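Local coordinates for ribosome-inactivating protein 3 (Zea mays, PDB 2PQI) that belongs to the plant ribosome-inactivating protein family, with a mixed beta sheet in the first half of its chain and a largely helical second half, at residues A[47-52]-A[67-72]; A[57-62]-A[131-136]; A[102-107]-A[147-152]; A[164-169]-A[230-235]. All coordinates share one frame; numbering follows the deposited sequence.

Contact 1 (A[47-52]-A[67-72])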
# COMPACT_ATOMS: atom_id res chain seq x y z
N LYS A 47 16.03 -8.88 5.14
CA LYS A 47 16.64 -7.61 5.50
C LYS A 47 16.69 -6.81 4.19
O LYS A 47 16.24 -5.66 4.12
CB LYS A 47 18.04 -7.87 6.03
CG LYS A 47 18.33 -7.22 7.36
CD LYS A 47 19.13 -8.16 8.28
CE LYS A 47 18.22 -9.14 9.04
NZ LYS A 47 18.98 -10.04 9.96
N VAL A 48 17.23 -7.45 3.16
CA VAL A 48 17.36 -6.85 1.84
C VAL A 48 16.36 -7.58 0.96
O VAL A 48 16.56 -8.74 0.63
CB VAL A 48 18.79 -7.08 1.28
CG1 VAL A 48 18.85 -6.65 -0.18
CG2 VAL A 48 19.82 -6.29 2.09
N PRO A 49 15.26 -6.90 0.57
CA PRO A 49 14.21 -7.47 -0.28
C PRO A 49 14.68 -7.91 -1.65
O PRO A 49 15.46 -7.22 -2.31
CB PRO A 49 13.19 -6.34 -0.36
CG PRO A 49 14.02 -5.12 -0.20
CD PRO A 49 14.94 -5.50 0.92
N GLU A 50 14.21 -9.07 -2.11
CA GLU A 50 14.62 -9.56 -3.42
C GLU A 50 13.51 -9.43 -4.46
O GLU A 50 13.79 -9.37 -5.65
CB GLU A 50 15.13 -11.01 -3.34
CG GLU A 50 14.09 -12.13 -3.42
CD GLU A 50 14.73 -13.51 -3.29
OE1 GLU A 50 15.91 -13.57 -2.89
OE2 GLU A 50 14.05 -14.52 -3.57
N LEU A 51 12.26 -9.36 -4.02
CA LEU A 51 11.15 -9.21 -4.95
C LEU A 51 10.58 -7.80 -4.82
O LEU A 51 10.30 -7.34 -3.72
CB LEU A 51 10.06 -10.25 -4.67
CG LEU A 51 10.53 -11.67 -4.98
CD1 LEU A 51 9.44 -12.66 -4.63
CD2 LEU A 51 10.90 -11.78 -6.45
N TRP A 52 10.42 -7.15 -5.97
CA TRP A 52 9.92 -5.78 -6.04
C TRP A 52 8.80 -5.55 -7.02
O TRP A 52 8.75 -6.16 -8.10
CB TRP A 52 11.04 -4.80 -6.41
CG TRP A 52 12.07 -4.59 -5.36
CD1 TRP A 52 13.17 -5.36 -5.13
CD2 TRP A 52 12.08 -3.56 -4.36
NE1 TRP A 52 13.88 -4.86 -4.07
CE2 TRP A 52 13.24 -3.76 -3.58
CE3 TRP A 52 11.23 -2.48 -4.06
CZ2 TRP A 52 13.57 -2.92 -2.50
CZ3 TRP A 52 11.56 -1.65 -2.99
CH2 TRP A 52 12.73 -1.88 -2.22
N ALA A 67 8.09 2.16 -5.86
CA ALA A 67 8.99 1.04 -5.61
C ALA A 67 8.55 0.25 -4.38
O ALA A 67 8.99 0.53 -3.27
CB ALA A 67 10.42 1.53 -5.45
N ILE A 68 7.68 -0.73 -4.60
CA ILE A 68 7.02 -1.45 -3.52
C ILE A 68 7.71 -2.79 -3.32
O ILE A 68 7.93 -3.55 -4.27
CB ILE A 68 5.51 -1.65 -3.86
CG1 ILE A 68 4.82 -0.29 -3.99
CG2 ILE A 68 4.80 -2.49 -2.80
CD1 ILE A 68 3.47 -0.35 -4.68
N ARG A 69 8.09 -3.08 -2.07
CA ARG A 69 8.70 -4.36 -1.76
C ARG A 69 7.58 -5.39 -1.53
O ARG A 69 6.74 -5.25 -0.63
CB ARG A 69 9.61 -4.25 -0.53
CG ARG A 69 8.99 -3.58 0.66
CD ARG A 69 10.02 -3.48 1.75
NE ARG A 69 10.48 -4.79 2.22
CZ ARG A 69 11.48 -4.97 3.09
NH1 ARG A 69 12.12 -3.93 3.59
NH2 ARG A 69 11.84 -6.20 3.45
N MET A 70 7.58 -6.44 -2.35
CA MET A 70 6.48 -7.38 -2.38
C MET A 70 6.27 -8.04 -1.02
O MET A 70 5.14 -8.25 -0.59
CB MET A 70 6.72 -8.45 -3.45
CG MET A 70 5.77 -8.38 -4.63
SD MET A 70 6.41 -9.20 -6.10
CE MET A 70 5.58 -10.78 -5.99
N ASP A 71 7.37 -8.36 -0.35
CA ASP A 71 7.35 -9.32 0.74
C ASP A 71 6.60 -8.78 1.95
O ASP A 71 6.24 -9.53 2.86
CB ASP A 71 8.78 -9.71 1.14
CG ASP A 71 9.55 -8.55 1.75
OD1 ASP A 71 9.12 -7.39 1.56
OD2 ASP A 71 10.58 -8.79 2.41
N ASN A 72 6.34 -7.47 1.95
CA ASN A 72 5.39 -6.87 2.89
C ASN A 72 4.63 -5.68 2.30
O ASN A 72 4.22 -4.77 3.02
CB ASN A 72 6.11 -6.45 4.17
CG ASN A 72 7.43 -5.76 3.91
OD1 ASN A 72 7.51 -4.83 3.10
ND2 ASN A 72 8.48 -6.21 4.59
O HOH W 1 14.60 -4.26 5.55
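Trp-52 lays the six-membered ring of its indole under the side chain of Arg-69. Arg-69 CB stands over the ring face, 4.2 Å from the centroid of that ring, in a CH-pi contact. The rim of the indole meets the strand backbone instead. Trp-52 CZ3 comes within 3.4 Å of Ala-67 O, which lies at the ring edge. Trp-52 CA approaches Ile-68 O at 3.5 Å, as a CA-H...O contact. Further out along Arg-69, Pro-49 packs over one face of the guanidinium, with Pro-49 CB 4.0 Å from Arg-69 NH2. The two side chains cross at about a right angle. One backbone bond ties the segments, from Met-70 N to Leu-51 O at 3.2 Å. Beside it, Leu-51 CB rests on Met-70 CB at 4.0 Å.

The guanidinium is positioned from within its own turn. Arg-69 bends at chi3 (-62°), and Asp-71 holds its head side-on. Arg-69 NE reaches Asp-71 OD1 at 3.0 Å and Arg-69 NH2 reaches Asp-71 OD2 at 3.1 Å, a salt bridge. Both oxygens use their syn lone pairs, in the guanidinium plane, so the group is held flat under the proline. NH1 is linked through a water to Lys-47 O. Asp-71 OD2 has a second partner in the backbone N of Lys-46. On the other side of the contact, Trp-52 NE1 makes a weak bond to Pro-49 O.

Trp-52 and Arg-69 form an antiparallel non-hydrogen-bonded pair. This cross-strand pair lies at the open end of the hairpin of strands 52-58 and 63-69, within the mixed sheet of this family.

Contact 2 (A[57-62]-A[131-136])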
# COMPACT_ATOMS: atom_id res chain seq x y z
N LEU A 57 2.34 5.26 -12.03
CA LEU A 57 1.09 5.98 -12.00
C LEU A 57 1.34 7.20 -12.88
O LEU A 57 2.24 8.01 -12.61
CB LEU A 57 0.77 6.40 -10.56
CG LEU A 57 0.71 5.29 -9.51
CD1 LEU A 57 0.56 5.91 -8.11
CD2 LEU A 57 -0.45 4.31 -9.80
N LYS A 58 0.57 7.33 -13.96
CA LYS A 58 0.78 8.47 -14.84
C LYS A 58 -0.49 9.25 -15.11
O LYS A 58 -1.54 8.69 -15.39
CB LYS A 58 1.41 8.03 -16.16
CG LYS A 58 0.44 7.55 -17.19
CD LYS A 58 1.12 7.54 -18.55
CE LYS A 58 1.65 8.93 -18.91
NZ LYS A 58 2.26 8.94 -20.25
N THR A 59 -0.38 10.56 -14.99
CA THR A 59 -1.50 11.45 -15.22
C THR A 59 -1.46 11.88 -16.67
O THR A 59 -0.91 11.17 -17.51
CB THR A 59 -1.41 12.69 -14.32
OG1 THR A 59 -0.12 13.30 -14.48
CG2 THR A 59 -1.62 12.30 -12.86
N ARG A 60 -2.03 13.03 -16.98
CA ARG A 60 -2.02 13.50 -18.36
C ARG A 60 -0.79 14.38 -18.62
O ARG A 60 -0.41 14.62 -19.77
CB ARG A 60 -3.32 14.23 -18.67
CG ARG A 60 -4.45 13.31 -19.12
CD ARG A 60 -5.80 14.00 -19.06
NE ARG A 60 -5.70 15.41 -19.41
CZ ARG A 60 -5.39 15.88 -20.62
NH1 ARG A 60 -5.16 15.04 -21.62
NH2 ARG A 60 -5.31 17.19 -20.83
N THR A 61 -0.14 14.81 -17.55
CA THR A 61 1.02 15.68 -17.66
C THR A 61 2.32 15.14 -17.09
O THR A 61 3.40 15.51 -17.55
CB THR A 61 0.74 16.99 -16.99
OG1 THR A 61 -0.04 16.74 -15.80
CG2 THR A 61 -0.03 17.90 -17.92
N SER A 62 2.25 14.28 -16.08
CA SER A 62 3.46 13.72 -15.51
C SER A 62 3.22 12.31 -14.99
O SER A 62 2.19 11.70 -15.26
CB SER A 62 3.96 14.61 -14.37
OG SER A 62 5.31 14.30 -14.05
N ARG A 131 -3.59 14.59 -8.16
CA ARG A 131 -2.87 15.68 -7.51
C ARG A 131 -1.57 15.18 -6.87
O ARG A 131 -0.52 15.80 -7.02
CB ARG A 131 -3.75 16.36 -6.45
CG ARG A 131 -4.86 17.24 -7.04
CD ARG A 131 -5.54 18.13 -5.99
NE ARG A 131 -6.50 17.41 -5.15
CZ ARG A 131 -7.75 17.13 -5.50
NH1 ARG A 131 -8.22 17.51 -6.69
NH2 ARG A 131 -8.55 16.47 -4.66
N ALA A 132 -1.64 14.04 -6.18
CA ALA A 132 -0.45 13.48 -5.53
C ALA A 132 0.69 13.18 -6.51
O ALA A 132 1.85 13.54 -6.25
CB ALA A 132 -0.82 12.22 -4.76
N VAL A 133 0.36 12.51 -7.61
CA VAL A 133 1.36 12.16 -8.62
C VAL A 133 2.03 13.40 -9.19
O VAL A 133 3.27 13.49 -9.22
CB VAL A 133 0.74 11.36 -9.81
CG1 VAL A 133 1.82 11.12 -10.87
CG2 VAL A 133 0.15 10.03 -9.32
N ASN A 134 1.23 14.35 -9.65
CA ASN A 134 1.78 15.57 -10.25
C ASN A 134 2.68 16.31 -9.30
O ASN A 134 3.73 16.81 -9.69
CB ASN A 134 0.66 16.48 -10.76
CG ASN A 134 -0.06 15.90 -11.96
OD1 ASN A 134 -1.22 16.23 -12.22
ND2 ASN A 134 0.62 15.03 -12.70
N ASP A 135 2.27 16.38 -8.04
CA ASP A 135 3.07 17.07 -7.03
C ASP A 135 4.36 16.31 -6.72
O ASP A 135 5.44 16.91 -6.71
CB ASP A 135 2.24 17.28 -5.76
CG ASP A 135 1.41 18.56 -5.80
OD1 ASP A 135 1.96 19.63 -5.48
OD2 ASP A 135 0.21 18.50 -6.17
N LEU A 136 4.26 15.01 -6.48
CA LEU A 136 5.45 14.22 -6.17
C LEU A 136 6.42 14.20 -7.33
O LEU A 136 7.62 14.03 -7.14
CB LEU A 136 5.06 12.79 -5.79
CG LEU A 136 4.40 12.69 -4.41
CD1 LEU A 136 3.79 11.30 -4.19
CD2 LEU A 136 5.46 13.00 -3.37
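Asn-134 and Thr-59 reach toward each other tip to tip. Asn-134 ND2 donates to Thr-59 OG1 at 2.6 Å, and the hydroxyl lies close to the amide plane. Asn-134 CG is anti to its carbonyl carbon (chi1 -69°). This carries the amide off the side of helix 126-137 and into the bend at 59-62. There Asn-134 ND2 also packs against Ser-62 CB at 3.8 Å.

Thr-59 uses its two branches for different work. With chi1 at 53°, OG1 sits between the backbone N and the carbonyl carbon, and faces back into the bend. Thr-59 OG1 donates to Ser-62 O at 2.9 Å, from above the carbonyl plane. It also takes a weak bond from Thr-61 N. Ser-62 O is thus held twice, because Thr-59 N bonds to it as well, at 2.8 Å. The hydroxyl that receives the asparagine is therefore fixed by its own bend. The methyl Thr-59 CG2 takes the apolar side, 4.0 Å from Val-133 CB, where the two side chains slide past each other in opposite directions.

The two methyls of Val-133 meet different parts of Leu-57. Val-133 CG1, anti to the backbone N, lies 3.6 Å from Leu-57 O. Val-133 CG2 packs on Leu-57 CB at 3.9 Å. Around this patch, Val-133 also touches Ile-64 on the returning strand, and Thr-59 touches Thr-130 one turn back along the helix.

The arrangement is a beta-hairpin turn, between strands 52-58 and 63-69, packed against a helix. A valine covers the end of the strand, and the asparagine next to it bonds to the turn.

Contact 3 (A[102-107]-A[147-152])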
# COMPACT_ATOMS: atom_id res chain seq x y z
N ARG A 102 17.87 9.24 -2.97
CA ARG A 102 17.97 10.31 -1.98
C ARG A 102 16.96 10.01 -0.89
O ARG A 102 15.88 9.48 -1.16
CB ARG A 102 17.65 11.66 -2.61
CG ARG A 102 18.46 11.97 -3.85
CD ARG A 102 18.14 13.35 -4.37
NE ARG A 102 18.89 13.67 -5.57
CZ ARG A 102 18.77 14.81 -6.25
NH1 ARG A 102 19.50 15.00 -7.34
NH2 ARG A 102 17.93 15.75 -5.85
N TRP A 103 17.31 10.35 0.33
CA TRP A 103 16.40 10.12 1.44
C TRP A 103 15.37 11.24 1.49
O TRP A 103 15.66 12.37 1.13
CB TRP A 103 17.19 10.07 2.75
CG TRP A 103 18.17 8.93 2.86
CD1 TRP A 103 19.54 9.00 2.84
CD2 TRP A 103 17.85 7.54 3.05
NE1 TRP A 103 20.09 7.76 3.02
CE2 TRP A 103 19.08 6.84 3.14
CE3 TRP A 103 16.65 6.82 3.14
CZ2 TRP A 103 19.14 5.45 3.33
CZ3 TRP A 103 16.70 5.44 3.32
CH2 TRP A 103 17.94 4.77 3.41
N LEU A 104 14.15 10.91 1.91
CA LEU A 104 13.08 11.91 2.02
C LEU A 104 13.20 12.67 3.34
O LEU A 104 12.59 13.71 3.53
CB LEU A 104 11.71 11.22 1.98
CG LEU A 104 11.03 10.94 0.64
CD1 LEU A 104 9.93 9.89 0.81
CD2 LEU A 104 10.45 12.23 0.10
N GLY A 105 13.99 12.12 4.26
CA GLY A 105 14.16 12.75 5.55
C GLY A 105 13.10 12.33 6.56
O GLY A 105 12.95 12.94 7.61
N PHE A 106 12.36 11.28 6.23
CA PHE A 106 11.32 10.77 7.12
C PHE A 106 10.93 9.38 6.67
O PHE A 106 11.05 9.05 5.50
CB PHE A 106 10.11 11.74 7.16
CG PHE A 106 9.45 11.99 5.82
CD1 PHE A 106 8.49 11.10 5.32
CD2 PHE A 106 9.76 13.13 5.07
CE1 PHE A 106 7.84 11.34 4.10
CE2 PHE A 106 9.12 13.38 3.85
CZ PHE A 106 8.16 12.48 3.36
N GLY A 107 10.45 8.57 7.62
CA GLY A 107 10.05 7.21 7.34
C GLY A 107 8.69 7.14 6.69
O GLY A 107 7.98 8.14 6.56
N ALA A 147 6.56 18.74 4.32
CA ALA A 147 5.84 17.56 3.86
C ALA A 147 4.33 17.79 3.91
O ALA A 147 3.64 17.30 4.80
CB ALA A 147 6.21 16.35 4.69
N ASP A 148 3.82 18.57 2.96
CA ASP A 148 2.60 18.20 2.24
C ASP A 148 2.90 17.05 1.29
O ASP A 148 2.01 16.51 0.63
CB ASP A 148 2.06 19.40 1.46
CG ASP A 148 0.65 19.77 1.87
OD1 ASP A 148 -0.29 19.49 1.10
OD2 ASP A 148 0.48 20.35 2.97
N THR A 149 4.18 16.67 1.24
CA THR A 149 4.61 15.53 0.46
C THR A 149 4.35 14.28 1.29
O THR A 149 4.24 13.19 0.74
CB THR A 149 6.11 15.62 0.06
OG1 THR A 149 6.85 14.57 0.69
CG2 THR A 149 6.70 16.96 0.47
N LYS A 150 4.25 14.44 2.60
CA LYS A 150 3.95 13.31 3.47
C LYS A 150 2.48 13.00 3.21
O LYS A 150 2.06 11.84 3.13
CB LYS A 150 4.11 13.69 4.95
CG LYS A 150 5.52 13.82 5.44
CD LYS A 150 5.53 14.11 6.94
CE LYS A 150 6.96 14.09 7.49
NZ LYS A 150 7.03 14.16 9.00
N SER A 151 1.71 14.07 3.06
CA SER A 151 0.28 13.97 2.81
C SER A 151 -0.03 13.32 1.46
O SER A 151 -0.98 12.55 1.34
CB SER A 151 -0.35 15.38 2.89
OG SER A 151 -1.07 15.68 1.71
N LYS A 152 0.77 13.63 0.46
CA LYS A 152 0.58 13.05 -0.87
C LYS A 152 1.01 11.59 -0.87
O LYS A 152 0.47 10.77 -1.61
CB LYS A 152 1.39 13.84 -1.91
CG LYS A 152 0.84 15.22 -2.19
CD LYS A 152 -0.51 15.09 -2.87
CE LYS A 152 -1.16 16.43 -3.16
NZ LYS A 152 -1.81 16.99 -1.95
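Phe-106 and Lys-150 make an aliphatic-on-aromatic contact, where the loop after strand 102-103 meets the first turn of helix 149-165. No hydrogen bond crosses it. The lysine chain, extended beyond CG, runs along one face of the phenyl ring. Lys-150 CE lies over the inner end of the ring, 3.7 Å from Phe-106 CG. Lys-150 CG is modelled 3.7 Å from the centroid of the Phe-106 ring, 18° off the normal, as a CH-pi contact. Its exact place is doubtful, because the poorly ordered Ala-147 is modelled too close to it. Thr-149 comes at the ring edge instead, with Thr-149 OG1 3.6 Å from Phe-106 CZ.

The opposite face of the ring is covered by CB of Leu-104, from the same loop, so the phenyl is sandwiched between its own loop and the helix. Phe-106 CG lies between the backbone N and the carbonyl carbon (chi1 59°), which sends the ring toward the helix. The lysine ammonium passes on to a weak bond with Asp-112 O.

Leu-153, one turn further along helix 149-165, touches both Leu-104 and Phe-106. Strand 85-87 flanks the loop on its sheet side, and helix 126-137 packs against Lys-152.

Contact 4 (A[164-169]-A[230-235])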
# COMPACT_ATOMS: atom_id res chain seq x y z
N LEU A 164 -4.04 -3.11 -2.34
CA LEU A 164 -3.57 -4.43 -2.76
C LEU A 164 -3.71 -5.45 -1.63
O LEU A 164 -3.98 -6.61 -1.88
CB LEU A 164 -2.10 -4.36 -3.18
CG LEU A 164 -1.76 -3.57 -4.44
CD1 LEU A 164 -0.25 -3.38 -4.55
CD2 LEU A 164 -2.32 -4.28 -5.65
N ARG A 165 -3.52 -5.01 -0.39
CA ARG A 165 -3.59 -5.90 0.77
C ARG A 165 -4.98 -6.27 1.28
O ARG A 165 -5.19 -7.38 1.75
CB ARG A 165 -2.86 -5.30 1.97
CG ARG A 165 -1.36 -5.08 1.87
CD ARG A 165 -0.99 -4.13 3.00
NE ARG A 165 0.44 -3.97 3.18
CZ ARG A 165 0.98 -3.24 4.15
NH1 ARG A 165 0.19 -2.59 5.02
NH2 ARG A 165 2.30 -3.16 4.26
N PHE A 166 -5.92 -5.32 1.23
CA PHE A 166 -7.26 -5.56 1.77
C PHE A 166 -8.39 -5.47 0.76
O PHE A 166 -8.44 -4.55 -0.05
CB PHE A 166 -7.60 -4.55 2.89
CG PHE A 166 -6.66 -4.56 4.07
CD1 PHE A 166 -5.48 -3.81 4.06
CD2 PHE A 166 -6.98 -5.27 5.23
CE1 PHE A 166 -4.64 -3.77 5.19
CE2 PHE A 166 -6.16 -5.24 6.36
CZ PHE A 166 -4.98 -4.48 6.34
N ASN A 167 -9.30 -6.44 0.81
CA ASN A 167 -10.51 -6.38 -0.01
C ASN A 167 -11.48 -5.33 0.50
O ASN A 167 -12.31 -4.82 -0.25
CB ASN A 167 -11.18 -7.75 -0.05
CG ASN A 167 -10.31 -8.82 -0.67
OD1 ASN A 167 -10.00 -8.77 -1.87
ND2 ASN A 167 -9.89 -9.79 0.13
N THR A 168 -11.37 -5.01 1.78
CA THR A 168 -12.09 -3.89 2.37
C THR A 168 -11.70 -2.54 1.77
O THR A 168 -12.57 -1.76 1.38
CB THR A 168 -11.88 -3.83 3.91
OG1 THR A 168 -12.61 -2.73 4.46
CG2 THR A 168 -10.43 -3.66 4.26
N VAL A 169 -10.40 -2.26 1.70
CA VAL A 169 -9.91 -1.01 1.14
C VAL A 169 -10.16 -0.89 -0.36
O VAL A 169 -10.64 0.15 -0.84
CB VAL A 169 -8.39 -0.86 1.35
CG1 VAL A 169 -7.89 0.39 0.64
CG2 VAL A 169 -8.06 -0.79 2.80
N ARG A 230 -12.29 -12.50 4.12
CA ARG A 230 -12.91 -11.56 3.18
C ARG A 230 -12.35 -10.15 3.30
O ARG A 230 -12.48 -9.36 2.37
CB ARG A 230 -14.43 -11.51 3.37
CG ARG A 230 -14.85 -10.78 4.61
CD ARG A 230 -16.12 -10.00 4.40
NE ARG A 230 -16.29 -9.04 5.48
CZ ARG A 230 -16.76 -7.81 5.33
NH1 ARG A 230 -17.13 -7.38 4.13
NH2 ARG A 230 -16.84 -7.00 6.38
N ILE A 231 -11.73 -9.82 4.44
CA ILE A 231 -11.14 -8.48 4.60
C ILE A 231 -9.76 -8.40 3.95
O ILE A 231 -9.54 -7.57 3.06
CB ILE A 231 -11.03 -8.08 6.10
CG1 ILE A 231 -12.44 -8.01 6.71
CG2 ILE A 231 -10.31 -6.70 6.24
CD1 ILE A 231 -12.47 -7.94 8.24
N VAL A 232 -8.84 -9.26 4.37
CA VAL A 232 -7.49 -9.23 3.81
C VAL A 232 -7.36 -10.10 2.56
O VAL A 232 -7.70 -11.29 2.58
CB VAL A 232 -6.43 -9.68 4.84
CG1 VAL A 232 -6.25 -8.62 5.91
CG2 VAL A 232 -6.85 -10.96 5.49
N ALA A 233 -6.89 -9.49 1.48
CA ALA A 233 -6.70 -10.21 0.22
C ALA A 233 -5.39 -11.01 0.22
O ALA A 233 -5.35 -12.15 -0.21
CB ALA A 233 -6.72 -9.23 -0.97
N LEU A 234 -4.31 -10.38 0.69
CA LEU A 234 -3.01 -11.02 0.71
C LEU A 234 -2.39 -10.98 2.10
O LEU A 234 -2.31 -9.91 2.74
CB LEU A 234 -2.09 -10.32 -0.30
CG LEU A 234 -2.59 -10.41 -1.74
CD1 LEU A 234 -1.89 -9.36 -2.61
CD2 LEU A 234 -2.36 -11.83 -2.26
N VAL A 235 -1.93 -12.14 2.57
CA VAL A 235 -1.34 -12.21 3.89
C VAL A 235 0.18 -12.23 3.96
O VAL A 235 0.89 -12.81 3.14
CB VAL A 235 -1.87 -13.41 4.70
CG1 VAL A 235 -3.37 -13.29 4.88
CG2 VAL A 235 -1.52 -14.69 4.01
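Asn-167 lies across the turn that follows helix 225-231 and meets it with every side-chain atom. Asn-167 CB comes first, 3.2 Å from Arg-230 O. Asn-167 CG, anti to the carbonyl carbon (chi1 -62°), reaches Ala-233 CB at 3.6 Å. At the tip, OD1 touches the same methyl and accepts a bond from Arg-171. Asn-167 ND2 lies 3.2 Å from Ala-233 CA and gives a weak bond back to Arg-230 O.

The backbones do the stronger work. Arg-165 O is gripped by two amides from one face of its plane, Ala-233 N at 2.7 Å and Leu-234 N at 3.3 Å. Asn-167 N donates to Ile-231 O, nearly along the C=O axis, but the bond is modelled too short and its exact length is doubtful. Thr-168 N adds a weak bond to that oxygen. Phe-166 and Val-232 pair between these bonds as a single bridge. Their side chains cross obliquely, with Phe-166 CE2 3.4 Å from Val-232 CG1. Trp-196 meets the Phe-166 ring edge-to-face. Ile-231 CG2 packs on Thr-168 CG2 at 3.6 Å.

Phe-166 is the N-cap residue of helix 167-175, and Ile-231 ends helix 225-231. The amides of one helix start thus meet a carbonyl of another helix end, which the helix dipoles may favour. Backbone bonds carry most of the polar load, and the side chains mainly fill in around them.

How the contacts relate
Contact 1 is the most buried of the four; the others are partly buried. Contacts 1 and 2 sit toward opposite ends of one hairpin, formed by strands 52-58 and 63-69. Contact 1 joins the hairpin to the loop that leads into it, whereas contact 2 brings a helix to it. Contacts 2 and 3 touch where Lys-152 packs on Ala-132. Contacts 3 and 4 lie near the two ends of helix 149-165. Contact 4 joins the junction of helices 149-165 and 167-175 to the end of helix 225-231 and the loop after it, mostly by backbone bonds. Contact 3 has no hydrogen bond. In contact 1 an ion pair inside one segment holds the arginine that packs across.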